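Local atomic coordinates of tyrosyl-tRNA synthetase (Archaeoglobus fulgidus, PDB entry 2CYB), a protein that attaches tyrosine to its cognate tRNA, first activating the amino acid with ATP and then passing it to the acceptor end. Residues V68-I73 against Y92-F97. Numbering follows the deposited sequence.
Sequences VLLADI and YNKKVF. With TYR (tyrosine), chain C.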
ATOM      1  N   VAL A  68     -23.674  -1.402   7.509  1.00 28.99           N
ATOM      2  CA  VAL A  68     -22.692  -1.774   8.514  1.00 33.40           C
ATOM      3  C   VAL A  68     -21.612  -2.530   7.763  1.00 35.64           C
ATOM      4  O   VAL A  68     -21.867  -3.590   7.196  1.00 35.26           O
ATOM      5  CB  VAL A  68     -23.267  -2.703   9.594  1.00 34.65           C
ATOM      6  CG1 VAL A  68     -22.146  -3.178  10.525  1.00 37.69           C
ATOM      7  CG2 VAL A  68     -24.332  -1.973  10.394  1.00 36.64           C
ATOM      8  N   LEU A  69     -20.409  -1.974   7.746  1.00 31.36           N
ATOM      9  CA  LEU A  69     -19.302  -2.619   7.056  1.00 30.10           C
ATOM     10  C   LEU A  69     -18.465  -3.465   7.999  1.00 34.61           C
ATOM     11  O   LEU A  69     -17.864  -2.955   8.953  1.00 31.09           O
ATOM     12  CB  LEU A  69     -18.399  -1.574   6.383  1.00 28.25           C
ATOM     13  CG  LEU A  69     -17.092  -2.124   5.782  1.00 29.85           C
ATOM     14  CD1 LEU A  69     -17.406  -3.072   4.628  1.00 27.70           C
ATOM     15  CD2 LEU A  69     -16.234  -0.968   5.300  1.00 30.07           C
ATOM     16  N   LEU A  70     -18.456  -4.767   7.744  1.00 25.66           N
ATOM     17  CA  LEU A  70     -17.643  -5.690   8.514  1.00 31.70           C
ATOM     18  C   LEU A  70     -16.357  -5.646   7.683  1.00 33.53           C
ATOM     19  O   LEU A  70     -16.228  -6.334   6.674  1.00 28.39           O
ATOM     20  CB  LEU A  70     -18.276  -7.083   8.508  1.00 30.85           C
ATOM     21  CG  LEU A  70     -19.656  -7.133   9.191  1.00 37.30           C
ATOM     22  CD1 LEU A  70     -20.408  -8.388   8.793  1.00 33.24           C
ATOM     23  CD2 LEU A  70     -19.478  -7.082  10.694  1.00 37.45           C
ATOM     24  N   ALA A  71     -15.423  -4.798   8.101  1.00 27.94           N
ATOM     25  CA  ALA A  71     -14.175  -4.596   7.374  1.00 26.68           C
ATOM     26  C   ALA A  71     -13.133  -5.676   7.605  1.00 25.89           C
ATOM     27  O   ALA A  71     -12.134  -5.442   8.280  1.00 23.48           O
ATOM     28  CB  ALA A  71     -13.595  -3.213   7.741  1.00 27.40           C
ATOM     29  N   ASP A  72     -13.341  -6.854   7.018  1.00 22.59           N
ATOM     30  CA  ASP A  72     -12.415  -7.958   7.213  1.00 24.67           C
ATOM     31  C   ASP A  72     -11.017  -7.727   6.652  1.00 25.58           C
ATOM     32  O   ASP A  72     -10.038  -8.127   7.266  1.00 30.85           O
ATOM     33  CB  ASP A  72     -12.994  -9.268   6.644  1.00 28.95           C
ATOM     34  CG  ASP A  72     -13.459  -9.141   5.201  1.00 32.61           C
ATOM     35  OD1 ASP A  72     -13.717 -10.195   4.581  1.00 40.16           O
ATOM     36  OD2 ASP A  72     -13.590  -8.010   4.684  1.00 30.86           O
ATOM     37  N   ILE A  73     -10.920  -7.097   5.486  1.00 28.23           N
ATOM     38  CA  ILE A  73      -9.606  -6.826   4.910  1.00 27.21           C
ATOM     39  C   ILE A  73      -8.869  -5.819   5.802  1.00 24.90           C
ATOM     40  O   ILE A  73      -7.676  -5.963   6.043  1.00 24.84           O
ATOM     41  CB  ILE A  73      -9.720  -6.253   3.494  1.00 23.05           C
ATOM     42  CG1 ILE A  73     -10.475  -7.241   2.593  1.00 36.16           C
ATOM     43  CG2 ILE A  73      -8.332  -5.967   2.934  1.00 29.15           C
ATOM     44  CD1 ILE A  73      -9.854  -8.605   2.524  1.00 38.10           C
ATOM     45  N   TYR A  92     -19.713 -13.702  13.597  1.00 36.71           N
ATOM     46  CA  TYR A  92     -20.118 -13.533  14.982  1.00 35.58           C
ATOM     47  C   TYR A  92     -20.545 -12.092  15.221  1.00 39.33           C
ATOM     48  O   TYR A  92     -21.564 -11.837  15.863  1.00 39.06           O
ATOM     49  CB  TYR A  92     -18.964 -13.881  15.919  1.00 41.64           C
ATOM     50  CG  TYR A  92     -19.212 -13.452  17.344  1.00 42.74           C
ATOM     51  CD1 TYR A  92     -20.303 -13.943  18.060  1.00 50.48           C
ATOM     52  CD2 TYR A  92     -18.371 -12.532  17.968  1.00 45.84           C
ATOM     53  CE1 TYR A  92     -20.554 -13.526  19.364  1.00 47.46           C
ATOM     54  CE2 TYR A  92     -18.612 -12.106  19.272  1.00 43.54           C
ATOM     55  CZ  TYR A  92     -19.704 -12.606  19.962  1.00 48.10           C
ATOM     56  OH  TYR A  92     -19.946 -12.187  21.247  1.00 51.72           O
ATOM     57  N   ASN A  93     -19.754 -11.153  14.713  1.00 33.60           N
ATOM     58  CA  ASN A  93     -20.064  -9.735  14.870  1.00 34.19           C
ATOM     59  C   ASN A  93     -21.405  -9.362  14.254  1.00 32.97           C
ATOM     60  O   ASN A  93     -22.150  -8.566  14.824  1.00 34.51           O
ATOM     61  CB  ASN A  93     -18.964  -8.870  14.244  1.00 32.83           C
ATOM     62  CG  ASN A  93     -17.714  -8.791  15.104  1.00 43.30           C
ATOM     63  OD1 ASN A  93     -16.793  -8.033  14.798  1.00 38.30           O
ATOM     64  ND2 ASN A  93     -17.674  -9.571  16.184  1.00 37.97           N
ATOM     65  N   LYS A  94     -21.718  -9.920  13.085  1.00 34.84           N
ATOM     66  CA  LYS A  94     -22.988  -9.614  12.440  1.00 36.66           C
ATOM     67  C   LYS A  94     -24.138 -10.032  13.349  1.00 35.82           C
ATOM     68  O   LYS A  94     -25.118  -9.304  13.495  1.00 35.16           O
ATOM     69  CB  LYS A  94     -23.094 -10.325  11.088  1.00 41.58           C
ATOM     70  CG  LYS A  94     -24.342  -9.975  10.275  1.00 47.90           C
ATOM     71  CD  LYS A  94     -24.078 -10.219   8.790  1.00 54.71           C
ATOM     72  CE  LYS A  94     -24.924 -11.335   8.197  1.00 62.45           C
ATOM     73  NZ  LYS A  94     -26.301 -10.884   7.863  1.00 66.71           N
ATOM     74  N   LYS A  95     -24.004 -11.200  13.969  1.00 38.25           N
ATOM     75  CA  LYS A  95     -25.036 -11.702  14.874  1.00 43.69           C
ATOM     76  C   LYS A  95     -25.247 -10.747  16.045  1.00 43.94           C
ATOM     77  O   LYS A  95     -26.382 -10.439  16.415  1.00 41.65           O
ATOM     78  CB  LYS A  95     -24.646 -13.078  15.417  1.00 38.69           C
ATOM     79  CG  LYS A  95     -24.569 -14.163  14.364  1.00 52.97           C
ATOM     80  CD  LYS A  95     -24.236 -15.501  14.998  1.00 53.07           C
ATOM     81  CE  LYS A  95     -24.249 -16.619  13.970  1.00 57.61           C
ATOM     82  NZ  LYS A  95     -23.991 -17.947  14.597  1.00 61.83           N
ATOM     83  N   VAL A  96     -24.149 -10.274  16.623  1.00 39.39           N
ATOM     84  CA  VAL A  96     -24.230  -9.362  17.754  1.00 37.50           C
ATOM     85  C   VAL A  96     -24.885  -8.046  17.371  1.00 40.96           C
ATOM     86  O   VAL A  96     -25.800  -7.587  18.052  1.00 40.13           O
ATOM     87  CB  VAL A  96     -22.833  -9.078  18.345  1.00 38.79           C
ATOM     88  CG1 VAL A  96     -22.943  -8.087  19.500  1.00 34.16           C
ATOM     89  CG2 VAL A  96     -22.205 -10.374  18.819  1.00 38.63           C
ATOM     90  N   PHE A  97     -24.417  -7.433  16.285  1.00 36.25           N
ATOM     91  CA  PHE A  97     -24.986  -6.167  15.848  1.00 43.81           C
ATOM     92  C   PHE A  97     -26.492  -6.283  15.633  1.00 41.27           C
ATOM     93  O   PHE A  97     -27.243  -5.353  15.937  1.00 37.88           O
ATOM     94  CB  PHE A  97     -24.298  -5.671  14.570  1.00 41.58           C
ATOM     95  CG  PHE A  97     -22.888  -5.179  14.794  1.00 42.43           C
ATOM     96  CD1 PHE A  97     -22.614  -4.252  15.796  1.00 44.45           C
ATOM     97  CD2 PHE A  97     -21.841  -5.633  13.997  1.00 40.83           C
ATOM     98  CE1 PHE A  97     -21.313  -3.782  16.005  1.00 42.50           C
ATOM     99  CE2 PHE A  97     -20.539  -5.169  14.197  1.00 44.09           C
ATOM    100  CZ  PHE A  97     -20.277  -4.241  15.204  1.00 39.57           C
TER
HETATM  101  N   TYR C 401     -10.961   2.437  11.066  1.00 23.64           N
HETATM  102  CA  TYR C 401     -12.140   1.917  11.803  1.00 24.29           C
HETATM  103  C   TYR C 401     -11.788   1.616  13.258  1.00 28.77           C
HETATM  104  O   TYR C 401     -12.686   1.172  13.992  1.00 29.21           O
HETATM  105  CB  TYR C 401     -12.664   0.660  11.101  1.00 27.15           C
HETATM  106  CG  TYR C 401     -13.134   0.963   9.699  1.00 24.91           C
HETATM  107  CD1 TYR C 401     -12.607   0.291   8.595  1.00 25.85           C
HETATM  108  CD2 TYR C 401     -14.116   1.937   9.480  1.00 22.90           C
HETATM  109  CE1 TYR C 401     -13.055   0.583   7.295  1.00 23.28           C
HETATM  110  CE2 TYR C 401     -14.564   2.234   8.205  1.00 26.77           C
HETATM  111  CZ  TYR C 401     -14.035   1.555   7.115  1.00 28.99           C
HETATM  112  OH  TYR C 401     -14.506   1.847   5.859  1.00 25.54           O
HETATM  113  OXT TYR C 401     -10.624   1.845  13.649  1.00 29.79           O
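Asn93 meets Leu70 through its CB, which lies 4.0 Å from Leu70 CD2, the two side chains crossing obliquely. Its amide has business elsewhere: ND2 gives a hydrogen bond to the backbone O of Ser42, in the HIGH motif of this class I synthetase. The next residue, Lys94, takes the other methyl of the same leucine: Leu70 CD1 lies 4.0 Å from Lys94 CB and nearly as close to Lys94 CD, and the two side chains cross at about a right angle. Lys94 then bends at its last two torsions and leads its ammonium away to a salt bridge with Glu104, so that only the aliphatic part serves this contact. Phe97 closes the row. Leu70 CD2 reaches the edge of the Phe97 ring near its plane, 4.1 Å from Phe97 CE2. Val68 CG1 comes to Phe97 CD2 obliquely, at 4.3 Å. CG of Leu70 stands anti to its own carbonyl carbon (chi1 -64°), and the two methyls beyond it touch all three residues; an alanine here would probably open a gap between strand and helix and leave Asn93 CB, the Lys94 stem and the Phe97 edge without their shared apolar partner. Leu69 and Ala71 face the other way, with Ala71 CB 3.7 Å from CD1 of the bound tyrosine. The contact thus backs the amino acid pocket in the Rossmann fold: residues 92-97 of helix 83-99 run roughly antiparallel (157°) to residues 68-70 of strand 65-70, which sits between parallel strands 34-39 and 108-111, and Phe109 of the latter touches Val68, Lys94 and Phe97.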